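Side-chain contacts in protein LRIM1 (Anopheles gambiae, PDB 3O53), which forms a heterodimer with the leucine-rich repeat protein APL1C that regulates complement-like immunity in the mosquito, and is represented here by its leucine-rich repeat domain: residues L138-G141 and C142-R145; T158-F161 and A162-A165; E209-S212 and A213-V216; K260-R263 and V264-V267. One frame throughout, in Å; residues are numbered along the deposited sequence.

Contact 1: residues L138-G141 and C142-R145; sequences LDEG and CRSR
With CG anti to its own carbonyl carbon and the chain bent sharply at chi3 (-85°), Arg143 folds its guanidinium back over the turn to Leu138. Both NE and NH2 point at the one oxygen, Leu138 O, and the NE bond is 2.9 Å long. This side-on grip keeps the oxygen in the guanidinium plane, although NE stands well out of the carbonyl plane while NH2 lies in it. Glu140 CA lies over one face of the guanidinium, toward the rim, and Glu140 CG comes to 3.6 Å from Arg143 NH2. The carboxylate, turned 83° from the guanidinium, is tied to it through a water that donates to Glu140 OE2 and accepts from Arg143 NH2. The torsion of Asp139 (chi1 78°) sets CG between N and C and swings OD1 back to Cys142 N, at 2.9 Å. Glu140 O is gripped from opposite faces of its plane, by Arg143 N and by Ser144 OG, the latter at 2.7 Å. Leu138 CB packs on Cys142 CB at 3.9 Å, beside the Cys142-Cys116 disulfide; Cys142 O is buried and has no partner in the model. Asp139 OD1 also takes Cys116 N, so one carboxylate oxygen serves both backbone amides of the bridged cysteines. Arg143 and Asp139 thus spend their charged groups largely on main-chain atoms, and their opposite charges probably balance in part across the turn.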
# COMPACT_ATOMS: atom_id res chain seq x y z
N LEU A 138 10.44 -4.04 -2.46
CA LEU A 138 10.15 -3.55 -3.81
C LEU A 138 11.44 -2.96 -4.37
O LEU A 138 12.10 -2.20 -3.69
CB LEU A 138 9.07 -2.47 -3.76
CG LEU A 138 7.62 -2.95 -3.76
CD1 LEU A 138 7.36 -3.95 -2.66
CD2 LEU A 138 6.66 -1.77 -3.66
N ASP A 139 11.81 -3.31 -5.60
CA ASP A 139 13.05 -2.75 -6.14
C ASP A 139 12.79 -1.31 -6.57
O ASP A 139 11.66 -0.81 -6.42
CB ASP A 139 13.65 -3.62 -7.26
CG ASP A 139 12.96 -3.45 -8.59
OD1 ASP A 139 11.87 -2.83 -8.65
OD2 ASP A 139 13.52 -3.95 -9.58
N GLU A 140 13.81 -0.63 -7.05
CA GLU A 140 13.70 0.81 -7.26
C GLU A 140 12.74 1.12 -8.41
O GLU A 140 12.01 2.10 -8.37
CB GLU A 140 15.09 1.45 -7.44
CG GLU A 140 15.87 1.47 -6.11
CD GLU A 140 17.31 1.95 -6.24
OE1 GLU A 140 17.69 2.49 -7.29
OE2 GLU A 140 18.08 1.80 -5.26
N GLY A 141 12.72 0.24 -9.41
CA GLY A 141 11.75 0.35 -10.48
C GLY A 141 10.32 0.34 -9.95
O GLY A 141 9.49 1.15 -10.36
N CYS A 142 10.05 -0.55 -9.00
CA CYS A 142 8.72 -0.66 -8.40
C CYS A 142 8.38 0.53 -7.52
O CYS A 142 7.22 0.72 -7.16
CB CYS A 142 8.61 -1.95 -7.57
SG CYS A 142 8.61 -3.45 -8.55
N ARG A 143 9.38 1.33 -7.16
CA ARG A 143 9.13 2.51 -6.33
C ARG A 143 9.22 3.82 -7.12
O ARG A 143 9.21 4.90 -6.53
CB ARG A 143 10.07 2.51 -5.11
CG ARG A 143 9.68 1.45 -4.08
CD ARG A 143 10.60 1.40 -2.87
NE ARG A 143 11.79 0.58 -3.11
CZ ARG A 143 13.04 1.02 -3.04
NH1 ARG A 143 13.31 2.28 -2.73
NH2 ARG A 143 14.05 0.18 -3.27
N SER A 144 9.29 3.71 -8.45
CA SER A 144 9.36 4.89 -9.32
C SER A 144 8.04 5.16 -10.03
O SER A 144 7.47 4.27 -10.66
CB SER A 144 10.45 4.73 -10.38
OG SER A 144 11.70 4.39 -9.80
N ARG A 145 7.59 6.41 -9.95
CA ARG A 145 6.42 6.87 -10.70
C ARG A 145 5.18 6.07 -10.32
O ARG A 145 4.26 5.88 -11.13
CB ARG A 145 6.69 6.82 -12.21
CG ARG A 145 7.86 7.70 -12.63
CD ARG A 145 7.95 7.88 -14.14
NE ARG A 145 6.68 8.31 -14.71
CZ ARG A 145 6.19 9.54 -14.60
NH1 ARG A 145 6.85 10.48 -13.94
NH2 ARG A 145 5.02 9.84 -15.15
O HOH W 1 16.88 0.82 -3.02

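Contact 2: residues T158-F161 and A162-A165; sequences TVNF and AELA
Asn160 reaches from the end of strand 158-160 to Ala162 and Glu163. Its CB lies against the carboxylate end of Glu163, 4.1 Å from OE2. CG sits anti to the backbone N (chi1 179°), which carries the amide forward along the chain, and it passes 4.0 Å from Ala162 CB. OD1 then accepts from Ala162 N at 3.1 Å, closing an Asx turn. The bond is bent, 138° at the hydrogen, and the donor stands above the amide carbonyl plane; the Ala162 methyl also lies against OD1, at 3.3 Å. In the backbone, Asn160 O takes Glu163 N at 2.9 Å, and Phe161 O takes Leu164 N at 2.8 Å. Glu163 runs extended beyond CG, back toward the strand, where OE1 receives a proton from a water that in turn accepts from Asn160 N. The strand amide and the carboxylate are thereby joined across the turn. Here strand 158-160, paired in parallel with strand 183-185, gives way to a 3-10 segment on the route to strand 173-175. Phe161 turns inward against Val184 and Ser212, while Glu163 O accepts from Arg143 NH1, from the loop before strand 146-150.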
# COMPACT_ATOMS: atom_id res chain seq x y z
N THR A 158 8.96 -0.55 9.55
CA THR A 158 9.28 0.87 9.53
C THR A 158 9.11 1.44 8.14
O THR A 158 9.08 0.70 7.15
CB THR A 158 10.74 1.15 10.02
OG1 THR A 158 11.67 0.74 9.01
CG2 THR A 158 11.06 0.41 11.30
N VAL A 159 8.98 2.76 8.06
CA VAL A 159 8.80 3.45 6.80
C VAL A 159 9.76 4.63 6.71
O VAL A 159 9.86 5.43 7.63
CB VAL A 159 7.36 3.99 6.66
CG1 VAL A 159 7.26 4.96 5.46
CG2 VAL A 159 6.38 2.83 6.49
N ASN A 160 10.45 4.73 5.57
CA ASN A 160 11.30 5.87 5.27
C ASN A 160 10.81 6.46 3.96
O ASN A 160 10.99 5.86 2.90
CB ASN A 160 12.76 5.41 5.16
CG ASN A 160 13.72 6.56 4.84
OD1 ASN A 160 13.31 7.68 4.54
ND2 ASN A 160 15.02 6.26 4.88
N PHE A 161 10.18 7.62 4.03
CA PHE A 161 9.55 8.22 2.86
C PHE A 161 10.53 8.43 1.72
O PHE A 161 10.15 8.36 0.57
CB PHE A 161 8.90 9.56 3.22
CG PHE A 161 7.60 9.42 3.99
CD1 PHE A 161 6.63 8.52 3.57
CD2 PHE A 161 7.36 10.20 5.11
CE1 PHE A 161 5.43 8.39 4.27
CE2 PHE A 161 6.16 10.08 5.82
CZ PHE A 161 5.20 9.17 5.40
N ALA A 162 11.79 8.70 2.05
CA ALA A 162 12.82 8.87 1.04
C ALA A 162 12.87 7.68 0.07
O ALA A 162 13.24 7.83 -1.09
CB ALA A 162 14.18 9.07 1.71
N GLU A 163 12.51 6.50 0.55
CA GLU A 163 12.55 5.31 -0.31
C GLU A 163 11.49 5.36 -1.42
O GLU A 163 11.53 4.57 -2.36
CB GLU A 163 12.45 4.03 0.52
CG GLU A 163 13.76 3.74 1.27
CD GLU A 163 13.66 2.59 2.27
OE1 GLU A 163 12.65 1.85 2.25
OE2 GLU A 163 14.60 2.43 3.08
N LEU A 164 10.56 6.30 -1.30
CA LEU A 164 9.52 6.51 -2.30
C LEU A 164 9.76 7.82 -3.07
O LEU A 164 8.87 8.30 -3.78
CB LEU A 164 8.14 6.55 -1.63
CG LEU A 164 7.64 5.22 -1.05
CD1 LEU A 164 6.25 5.38 -0.41
CD2 LEU A 164 7.62 4.15 -2.13
N ALA A 165 10.95 8.39 -2.93
CA ALA A 165 11.26 9.68 -3.55
C ALA A 165 11.11 9.68 -5.07
O ALA A 165 10.79 10.70 -5.66
CB ALA A 165 12.66 10.12 -3.17
O HOH W 2 11.09 2.25 4.35

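Contact 3: residues E209-S212 and A213-V216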
# COMPACT_ATOMS: atom_id res chain seq x y z
N GLU A 209 8.45 14.20 9.87
CA GLU A 209 8.32 13.47 8.62
C GLU A 209 6.93 13.65 8.01
O GLU A 209 6.76 13.54 6.79
CB GLU A 209 8.59 11.98 8.86
CG GLU A 209 7.63 11.31 9.84
CD GLU A 209 8.06 11.42 11.31
OE1 GLU A 209 9.06 12.12 11.61
OE2 GLU A 209 7.40 10.77 12.16
N PHE A 210 5.94 13.95 8.84
CA PHE A 210 4.57 14.05 8.35
C PHE A 210 4.29 15.35 7.60
O PHE A 210 3.22 15.53 7.04
CB PHE A 210 3.57 13.78 9.48
CG PHE A 210 3.40 12.32 9.78
CD1 PHE A 210 2.49 11.55 9.07
CD2 PHE A 210 4.20 11.69 10.73
CE1 PHE A 210 2.35 10.18 9.32
CE2 PHE A 210 4.07 10.33 10.99
CZ PHE A 210 3.15 9.57 10.27
N GLN A 211 5.27 16.25 7.56
CA GLN A 211 5.14 17.38 6.65
C GLN A 211 5.14 16.84 5.22
O GLN A 211 4.62 17.48 4.31
CB GLN A 211 6.26 18.41 6.86
CG GLN A 211 5.92 19.80 6.29
CD GLN A 211 4.63 20.38 6.86
OE1 GLN A 211 4.22 20.06 7.98
NE2 GLN A 211 3.98 21.26 6.10
N SER A 212 5.70 15.64 5.04
CA SER A 212 5.64 14.95 3.75
C SER A 212 4.19 14.78 3.29
O SER A 212 3.93 14.63 2.11
CB SER A 212 6.29 13.58 3.83
OG SER A 212 7.68 13.69 4.06
N ALA A 213 3.26 14.79 4.23
CA ALA A 213 1.84 14.62 3.89
C ALA A 213 1.01 15.88 4.16
O ALA A 213 -0.21 15.79 4.29
CB ALA A 213 1.26 13.43 4.67
N ALA A 214 1.67 17.03 4.24
CA ALA A 214 0.97 18.29 4.56
C ALA A 214 -0.21 18.58 3.64
O ALA A 214 -1.15 19.26 4.04
CB ALA A 214 1.95 19.47 4.53
N GLY A 215 -0.16 18.08 2.41
CA GLY A 215 -1.14 18.44 1.39
C GLY A 215 -2.28 17.46 1.18
O GLY A 215 -3.10 17.65 0.29
N VAL A 216 -2.35 16.40 1.99
CA VAL A 216 -3.34 15.35 1.77
C VAL A 216 -4.76 15.81 2.05
O VAL A 216 -4.99 16.77 2.77
CB VAL A 216 -3.08 14.11 2.66
CG1 VAL A 216 -1.77 13.45 2.26
CG2 VAL A 216 -3.07 14.51 4.13
O HOH W 3 1.79 16.35 0.89
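Ala213, Ala214 and Gln211 carry this contact, which joins a 3-10 segment to the type I turn after it. Ala213 is buried, and Ala213 N donates to Phe210 O at 2.9 Å. That hydrogen bond holds the residue to the preceding turn; the Ala213 methyl merely lies close to the same oxygen, with CB 3.7 Å from Phe210 O. One residue on, Ala214 N donates to Gln211 O at 3.0 Å. The Ala214 methyl touches Gln211 twice, at its backbone O (3.3 Å from CB) and at the amide end of its side chain. Gln211 gets there by a bend at chi2 (57°), which curls the chain so that NE2 comes within 3.1 Å of Ala214 CB. That approach is very short for a nitrogen and a methyl carbon, and little should rest on it. The polar end is held elsewhere: Gln211 OE1 accepts from Arg234 N, in the loop between strands 228-229 and 241-243. A type I beta turn runs from Ala213 to Val216, with Val216 N bonded back to Ala213 O. A water accepts from Gly215 N and lies 3.0 Å from Ser212 O. All of this sits in the loop between strands 205-206 and 218-220 of a leucine-rich repeat. Phe210 packs on Leu198 and Leu221, while Ser212 OG takes Val188 N, so the loop is joined to its neighbours along the solenoid.

Contact 4: residues K260-R263 and V264-V267; sequences KNQR and VQTV
Asn261 and Val264 meet in the first turn of helix 262-276, which with helix 251-259 covers the C-terminal end of the solenoid beside its last strand, 241-243; this disulfide-containing region is consistent with a C-terminal leucine-rich repeat cap. The two side chains lie side by side and point the same way, Asn261 CB 3.7 Å from Val264 CG2. Asn261 holds the N-cap position, yet its side chain makes no capping bond. Instead ND2 donates to Phe257 O and Leu233 O, binding the start of the helix to the preceding helix and to a repeat loop. Its backbone does the helical work: Asn261 O receives Gln265 N at 3.1 Å, and Val264 N only weakly. Two residues on, Arg263 O takes Val267 N at 3.0 Å. Arg263 runs fully extended from CG to NE, with CG anti to the backbone N (chi1 180°), and crosses Val267; Val267 CG2 lies over one guanidinium face, 3.6 Å from Arg263 NH1. NH1 also donates to Leu239 O. Gln262 and Gln265 run alongside each other, their OE1 atoms 3.5 Å apart and their amide planes turned by 52°. Chemically the turn is divided: Val264 and Val267 pack inward on Phe242, the amide of Asn261 and the guanidinium of Arg263 satisfy carbonyls of the neighbouring fold, Gln262 and Thr266 are exposed, and Gln265 lies partly against Phe258.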
# COMPACT_ATOMS: atom_id res chain seq x y z
N LYS A 260 -2.09 25.83 16.39
CA LYS A 260 -1.59 26.41 15.15
C LYS A 260 -2.17 25.71 13.93
O LYS A 260 -1.78 25.97 12.79
CB LYS A 260 -0.06 26.37 15.13
CG LYS A 260 0.55 27.26 16.20
CD LYS A 260 2.06 27.21 16.18
CE LYS A 260 2.66 28.20 17.18
NZ LYS A 260 4.14 28.10 17.24
N ASN A 261 -3.12 24.82 14.19
CA ASN A 261 -3.88 24.13 13.14
C ASN A 261 -5.36 24.09 13.52
O ASN A 261 -5.98 23.03 13.57
CB ASN A 261 -3.35 22.71 12.96
CG ASN A 261 -1.94 22.67 12.40
OD1 ASN A 261 -1.75 22.55 11.19
ND2 ASN A 261 -0.94 22.76 13.27
N GLN A 262 -5.93 25.26 13.78
CA GLN A 262 -7.30 25.36 14.25
C GLN A 262 -8.30 24.67 13.33
O GLN A 262 -9.23 24.00 13.81
CB GLN A 262 -7.69 26.84 14.42
CG GLN A 262 -7.19 27.46 15.71
CD GLN A 262 -7.62 26.67 16.93
OE1 GLN A 262 -8.65 25.98 16.91
NE2 GLN A 262 -6.84 26.75 18.00
N ARG A 263 -8.14 24.84 12.03
CA ARG A 263 -9.01 24.18 11.07
C ARG A 263 -8.87 22.65 11.11
O ARG A 263 -9.83 21.92 10.84
CB ARG A 263 -8.73 24.66 9.65
CG ARG A 263 -9.62 24.00 8.62
CD ARG A 263 -9.38 24.51 7.21
NE ARG A 263 -10.31 23.92 6.26
CZ ARG A 263 -10.19 22.69 5.77
NH1 ARG A 263 -9.17 21.93 6.15
NH2 ARG A 263 -11.08 22.21 4.91
N VAL A 264 -7.68 22.16 11.42
CA VAL A 264 -7.49 20.72 11.53
C VAL A 264 -8.30 20.21 12.72
O VAL A 264 -8.88 19.13 12.65
CB VAL A 264 -5.99 20.34 11.65
CG1 VAL A 264 -5.83 18.83 11.81
CG2 VAL A 264 -5.22 20.84 10.43
N GLN A 265 -8.36 20.99 13.79
CA GLN A 265 -9.12 20.57 14.96
C GLN A 265 -10.59 20.37 14.58
O GLN A 265 -11.26 19.46 15.07
CB GLN A 265 -9.01 21.59 16.09
CG GLN A 265 -9.75 21.16 17.36
CD GLN A 265 -9.59 22.14 18.50
OE1 GLN A 265 -8.60 22.87 18.59
NE2 GLN A 265 -10.58 22.17 19.39
N THR A 266 -11.07 21.25 13.70
CA THR A 266 -12.45 21.20 13.23
C THR A 266 -12.67 20.00 12.32
O THR A 266 -13.70 19.33 12.39
CB THR A 266 -12.77 22.49 12.45
OG1 THR A 266 -12.66 23.61 13.34
CG2 THR A 266 -14.18 22.43 11.86
N VAL A 267 -11.68 19.71 11.48
CA VAL A 267 -11.75 18.56 10.59
C VAL A 267 -11.75 17.27 11.40
O VAL A 267 -12.45 16.32 11.06
CB VAL A 267 -10.59 18.55 9.57
CG1 VAL A 267 -10.59 17.25 8.78
CG2 VAL A 267 -10.70 19.75 8.63

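All four contacts are local turns along one solenoid, taken in chain order. Contacts 1 and 2 touch, and so do contacts 2 and 3, making a continuous run of neighbouring loops. Contact 4 stands apart, its nearest atoms about 7 Å from contact 3, in helix 262-276, beyond the last strand of the solenoid. Contact 3 is the more buried and rests chiefly on backbone bonds and small methyl groups; the others are only partly buried, each mixing inward apolar residues with exposed polar ones. Contact 1 relies most on charged side chains, contact 2 on an Asx turn and a water, contact 4 on regular helical bonding.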